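Glycine cleavage system H protein (Mycobacterium tuberculosis, PDB 3IFT) probably shuttles the methylamine group of glycine from the P protein to the T protein of the glycine cleavage system, on a covalently bound lipoyl cofactor. Local coordinates at residues L16-H22 with L130-Y136; V60-F66 with D77-S83. All blocks are in the same frame, centred on the assembly; numbering follows the deposited sequence.

Contact 2 is nested along the chain inside the loop that contact 1 closes. Contact 1 brings residues 16-22, near the N-terminus, against residues 130-136, which lead into helix 133-139. Contact 2 joins the start of strand 65-71 to the end of strand 75-79 and lies within the lipoyl-binding region. The centres of the two contacts are about 15 Å apart, and their side chains touch. Leu130 CD2 lies 3.6 Å from Pro81 O, and Thr19 packs on the ring of Pro81. Strand 23-29, which follows residues 16-22, also meets Pro81. Leu130 thus packs directly on the 77-83 segment, and Thr19 and strand 23-29 meet the same proline.

Contact 1: residues L16-H22 with L130-Y136; sequences LHYTAEH and LLDAEAY
Leu16 O lies near Ala133 N, in the first turn of helix 133-139, and a water bridges the two, donating to Leu16 O and accepting from Ala133 N. Asp132 is the N-cap of that helix; its OD1 accepts from Ala135 N. His17 lays its CB against Leu130 CB at 3.7 Å, and its ring meets Leu131 O at the edge. Tyr18 pairs with Leu131 in a single antiparallel bridge: Tyr18 N donates to Leu131 O at 2.7 Å, and Leu131 N donates to Tyr18 O at 2.7 Å. The Tyr18 ring runs nearly parallel to that of Tyr136, with planes at 8° and centroids 4.7 Å apart. The rings are slid so far that they barely overlap, and Tyr136 CD2 sits over the rim of one Tyr18 face. Further out, Tyr18 CE2 rests on Ala133 CA at 3.6 Å, and Tyr18 OH bonds to Pro13 O. Leu131 CD1 reaches Ala20 N at 3.4 Å, within the type I turn from Thr19 to His22. The turn brings His22 to the far end of Tyr136. Tyr136 CG is anti to its backbone N (chi1 -179°), which carries the ring past Thr19 O to the histidine. His22 ND1 and Tyr136 OH form a 2.6 Å hydrogen bond at the histidine edge, with the rings rim to rim at 70°. Thr38 OG1 also bonds to Tyr136 OH. Two partners therefore fix the tyrosine hydroxyl. The bridge joins strand 17-18 to the residues leading into the helix, while the Tyr136 side chain brings in the helix itself.

Contact 2: residues V60-F66 with D77-S83; sequences VTAGETF and DLYAPIS
Ala80 is the bump at the middle of this contact. Its CB fits a hollow walled by Val60 CG2, 3.6 Å away, Thr61 O, 3.3 Å away, and one face of the Phe66 ring. The methyl makes a CH-pi contact there, 4.1 Å from the ring centroid. Phe66 CG stands between its backbone N and carbonyl carbon (chi1 60°), which turns the ring back over the backbone of Ala80. Leu78 CB fills in at the ring edge, 3.8 Å from Phe66 CE1. Leu111 and Ile113 of strand 111-114 also touch Phe66. Thr65 and Tyr79 lie side by side, pointing the same way, with Thr65 OG1 3.2 Å from Tyr79 CE1. Thr65 CG2 leans on the carboxylate of Asp77. The Thr61-Glu64 type II turn folds over Ala80. Gly63, at backbone angles that call for glycine, donates through N to Ala80 O at 2.6 Å. Ala80 N in turn donates to Glu64 O. Ser83 OG accepts from Ala62 N at 2.9 Å. Glu64 OE1 braces the turn from within, taking Thr61 N and Thr61 OG1 from opposite faces of its carboxylate plane. Together these segments form the open end of the antiparallel 65-71/75-79 hairpin, whose far turn carries the predicted lipoyl attachment site, as in lipoyl domains.

Contact 1: residues L16-H22 with L130-Y136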
# COMPACT_ATOMS: atom_id res chain seq x y z
N LEU A 16 10.57 -2.38 4.13
CA LEU A 16 9.44 -2.47 3.26
C LEU A 16 9.87 -2.41 1.82
O LEU A 16 10.98 -1.98 1.49
CB LEU A 16 8.50 -1.30 3.52
CG LEU A 16 7.86 -1.28 4.89
CD1 LEU A 16 7.15 0.05 5.09
CD2 LEU A 16 6.93 -2.43 5.01
N HIS A 17 8.98 -2.85 0.95
CA HIS A 17 9.13 -2.58 -0.45
C HIS A 17 8.12 -1.56 -0.81
O HIS A 17 7.18 -1.31 -0.05
CB HIS A 17 8.90 -3.83 -1.29
CG HIS A 17 10.03 -4.82 -1.21
ND1 HIS A 17 10.03 -5.86 -0.31
CD2 HIS A 17 11.17 -4.93 -1.93
CE1 HIS A 17 11.13 -6.59 -0.48
NE2 HIS A 17 11.83 -6.04 -1.46
N TYR A 18 8.35 -0.96 -1.97
CA TYR A 18 7.59 0.17 -2.41
C TYR A 18 7.28 0.08 -3.85
O TYR A 18 7.96 -0.61 -4.63
CB TYR A 18 8.34 1.46 -2.17
CG TYR A 18 8.63 1.64 -0.73
CD1 TYR A 18 7.76 2.31 0.08
CD2 TYR A 18 9.74 1.04 -0.16
CE1 TYR A 18 8.00 2.44 1.43
CE2 TYR A 18 10.00 1.16 1.17
CZ TYR A 18 9.14 1.87 1.98
OH TYR A 18 9.39 2.02 3.34
N THR A 19 6.23 0.81 -4.22
CA THR A 19 6.01 1.10 -5.61
C THR A 19 6.31 2.56 -5.83
O THR A 19 6.24 3.39 -4.90
CB THR A 19 4.57 0.80 -6.01
OG1 THR A 19 3.71 1.74 -5.39
CG2 THR A 19 4.16 -0.62 -5.60
N ALA A 20 6.59 2.89 -7.08
CA ALA A 20 6.77 4.27 -7.53
C ALA A 20 5.54 5.12 -7.25
O ALA A 20 5.62 6.33 -7.16
CB ALA A 20 7.07 4.29 -9.04
N GLU A 21 4.40 4.48 -7.09
CA GLU A 21 3.16 5.20 -6.90
C GLU A 21 2.89 5.32 -5.41
O GLU A 21 1.78 5.60 -5.03
CB GLU A 21 2.00 4.52 -7.59
CG GLU A 21 2.09 4.53 -9.11
CD GLU A 21 3.11 3.56 -9.61
OE1 GLU A 21 3.08 2.43 -9.11
OE2 GLU A 21 3.95 3.92 -10.46
N HIS A 22 3.92 5.05 -4.59
CA HIS A 22 3.92 5.41 -3.17
C HIS A 22 3.10 4.48 -2.32
O HIS A 22 2.48 4.88 -1.34
CB HIS A 22 3.47 6.86 -2.95
CG HIS A 22 4.09 7.81 -3.93
ND1 HIS A 22 5.43 8.13 -3.90
CD2 HIS A 22 3.57 8.45 -4.99
CE1 HIS A 22 5.70 8.94 -4.90
NE2 HIS A 22 4.59 9.15 -5.59
N LEU A 130 9.26 -4.83 -7.13
CA LEU A 130 9.04 -3.70 -6.21
C LEU A 130 10.34 -3.01 -5.87
O LEU A 130 11.41 -3.57 -6.04
CB LEU A 130 8.32 -4.13 -4.93
CG LEU A 130 7.04 -4.93 -5.12
CD1 LEU A 130 6.49 -5.34 -3.79
CD2 LEU A 130 5.99 -4.16 -5.96
N LEU A 131 10.22 -1.79 -5.39
CA LEU A 131 11.38 -0.99 -5.02
C LEU A 131 11.74 -1.23 -3.57
O LEU A 131 10.87 -1.52 -2.72
CB LEU A 131 11.07 0.49 -5.22
CG LEU A 131 10.48 0.89 -6.56
CD1 LEU A 131 9.91 2.27 -6.42
CD2 LEU A 131 11.49 0.77 -7.76
N ASP A 132 13.02 -1.11 -3.28
CA ASP A 132 13.45 -1.12 -1.91
C ASP A 132 13.40 0.32 -1.39
O ASP A 132 13.07 1.26 -2.14
CB ASP A 132 14.79 -1.86 -1.69
CG ASP A 132 15.98 -1.18 -2.35
OD1 ASP A 132 15.87 -0.06 -2.87
OD2 ASP A 132 17.06 -1.82 -2.34
N ALA A 133 13.65 0.48 -0.11
CA ALA A 133 13.49 1.79 0.52
C ALA A 133 14.34 2.83 -0.21
O ALA A 133 13.94 3.96 -0.42
CB ALA A 133 13.88 1.72 1.98
N GLU A 134 15.55 2.41 -0.58
CA GLU A 134 16.53 3.31 -1.12
C GLU A 134 16.08 3.75 -2.51
O GLU A 134 16.14 4.94 -2.84
CB GLU A 134 17.87 2.56 -1.21
CG GLU A 134 19.09 3.44 -1.14
CD GLU A 134 20.36 2.68 -1.55
OE1 GLU A 134 20.60 1.58 -1.01
OE2 GLU A 134 21.09 3.18 -2.44
N ALA A 135 15.63 2.80 -3.31
CA ALA A 135 15.10 3.09 -4.63
C ALA A 135 13.83 3.95 -4.52
O ALA A 135 13.62 4.88 -5.29
CB ALA A 135 14.80 1.81 -5.39
N TYR A 136 12.97 3.64 -3.57
CA TYR A 136 11.81 4.49 -3.38
C TYR A 136 12.21 5.93 -3.05
O TYR A 136 11.78 6.85 -3.71
CB TYR A 136 10.88 3.93 -2.33
CG TYR A 136 9.68 4.80 -2.17
CD1 TYR A 136 8.79 5.02 -3.24
CD2 TYR A 136 9.42 5.42 -0.97
CE1 TYR A 136 7.72 5.80 -3.10
CE2 TYR A 136 8.34 6.23 -0.82
CZ TYR A 136 7.48 6.42 -1.87
OH TYR A 136 6.38 7.24 -1.68
O HOH W 1 13.45 -1.79 1.44

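Contact 2: residues V60-F66 with D77-S83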
# COMPACT_ATOMS: atom_id res chain seq x y z
N VAL A 60 -6.59 -9.75 -7.44
CA VAL A 60 -6.00 -8.54 -8.05
C VAL A 60 -4.78 -8.92 -8.84
O VAL A 60 -4.14 -9.90 -8.56
CB VAL A 60 -5.63 -7.42 -6.99
CG1 VAL A 60 -6.89 -6.89 -6.35
CG2 VAL A 60 -4.66 -7.94 -5.95
N THR A 61 -4.50 -8.14 -9.88
CA THR A 61 -3.30 -8.32 -10.66
C THR A 61 -2.44 -7.08 -10.40
O THR A 61 -2.95 -6.00 -10.10
CB THR A 61 -3.63 -8.52 -12.15
OG1 THR A 61 -4.36 -7.39 -12.61
CG2 THR A 61 -4.50 -9.77 -12.37
N ALA A 62 -1.14 -7.28 -10.46
CA ALA A 62 -0.15 -6.26 -10.26
C ALA A 62 -0.47 -5.04 -11.07
O ALA A 62 -0.72 -5.14 -12.25
CB ALA A 62 1.20 -6.81 -10.65
N GLY A 63 -0.48 -3.87 -10.43
CA GLY A 63 -0.65 -2.62 -11.16
C GLY A 63 -2.09 -2.25 -11.35
O GLY A 63 -2.41 -1.16 -11.80
N GLU A 64 -2.98 -3.15 -10.99
CA GLU A 64 -4.40 -2.92 -11.16
C GLU A 64 -4.90 -1.91 -10.13
O GLU A 64 -4.59 -2.05 -8.96
CB GLU A 64 -5.13 -4.24 -10.93
CG GLU A 64 -6.63 -4.20 -11.15
CD GLU A 64 -7.27 -5.53 -10.81
OE1 GLU A 64 -6.57 -6.56 -10.92
OE2 GLU A 64 -8.44 -5.56 -10.42
N THR A 65 -5.72 -0.95 -10.57
CA THR A 65 -6.37 -0.03 -9.64
C THR A 65 -7.39 -0.84 -8.86
O THR A 65 -8.28 -1.44 -9.46
CB THR A 65 -7.10 1.11 -10.38
OG1 THR A 65 -6.17 1.77 -11.22
CG2 THR A 65 -7.72 2.12 -9.41
N PHE A 66 -7.26 -0.90 -7.55
CA PHE A 66 -8.28 -1.57 -6.73
C PHE A 66 -8.83 -0.68 -5.64
O PHE A 66 -9.53 -1.13 -4.76
CB PHE A 66 -7.80 -2.91 -6.15
CG PHE A 66 -6.58 -2.85 -5.27
CD1 PHE A 66 -5.97 -1.67 -4.87
CD2 PHE A 66 -6.08 -4.04 -4.78
CE1 PHE A 66 -4.85 -1.70 -4.05
CE2 PHE A 66 -4.98 -4.06 -3.95
CZ PHE A 66 -4.36 -2.88 -3.59
N ASP A 77 -5.51 6.99 -6.82
CA ASP A 77 -5.79 5.59 -7.05
C ASP A 77 -4.82 4.75 -6.25
O ASP A 77 -3.69 5.11 -6.03
CB ASP A 77 -5.69 5.26 -8.54
CG ASP A 77 -6.90 5.71 -9.31
OD1 ASP A 77 -7.96 5.96 -8.70
OD2 ASP A 77 -6.82 5.75 -10.55
N LEU A 78 -5.33 3.63 -5.77
CA LEU A 78 -4.54 2.62 -5.12
C LEU A 78 -4.36 1.52 -6.12
O LEU A 78 -5.30 1.14 -6.79
CB LEU A 78 -5.29 2.09 -3.90
CG LEU A 78 -5.44 3.11 -2.78
CD1 LEU A 78 -6.30 2.60 -1.61
CD2 LEU A 78 -4.01 3.53 -2.32
N TYR A 79 -3.15 1.00 -6.24
CA TYR A 79 -2.85 -0.09 -7.16
C TYR A 79 -2.44 -1.33 -6.39
O TYR A 79 -1.82 -1.24 -5.35
CB TYR A 79 -1.73 0.31 -8.08
CG TYR A 79 -2.02 1.57 -8.83
CD1 TYR A 79 -2.82 1.55 -9.95
CD2 TYR A 79 -1.55 2.78 -8.38
CE1 TYR A 79 -3.11 2.69 -10.64
CE2 TYR A 79 -1.84 3.94 -9.08
CZ TYR A 79 -2.62 3.87 -10.21
OH TYR A 79 -2.90 5.00 -10.91
N ALA A 80 -2.81 -2.50 -6.90
CA ALA A 80 -2.30 -3.75 -6.38
C ALA A 80 -0.80 -3.77 -6.70
O ALA A 80 -0.41 -3.68 -7.87
CB ALA A 80 -3.05 -4.93 -7.02
N PRO A 81 0.07 -3.76 -5.66
CA PRO A 81 1.48 -3.79 -6.01
C PRO A 81 1.89 -5.17 -6.53
O PRO A 81 2.84 -5.27 -7.27
CB PRO A 81 2.18 -3.50 -4.66
CG PRO A 81 1.10 -3.13 -3.73
CD PRO A 81 -0.10 -3.84 -4.20
N ILE A 82 1.14 -6.19 -6.16
CA ILE A 82 1.35 -7.56 -6.63
C ILE A 82 0.03 -8.21 -6.96
O ILE A 82 -1.02 -7.70 -6.61
CB ILE A 82 2.09 -8.42 -5.58
CG1 ILE A 82 1.29 -8.56 -4.29
CG2 ILE A 82 3.48 -7.86 -5.33
CD1 ILE A 82 1.54 -9.90 -3.50
N SER A 83 0.10 -9.30 -7.69
CA SER A 83 -1.05 -10.09 -8.01
C SER A 83 -1.33 -10.98 -6.84
O SER A 83 -0.42 -11.52 -6.21
CB SER A 83 -0.82 -10.95 -9.27
OG SER A 83 -0.67 -10.10 -10.39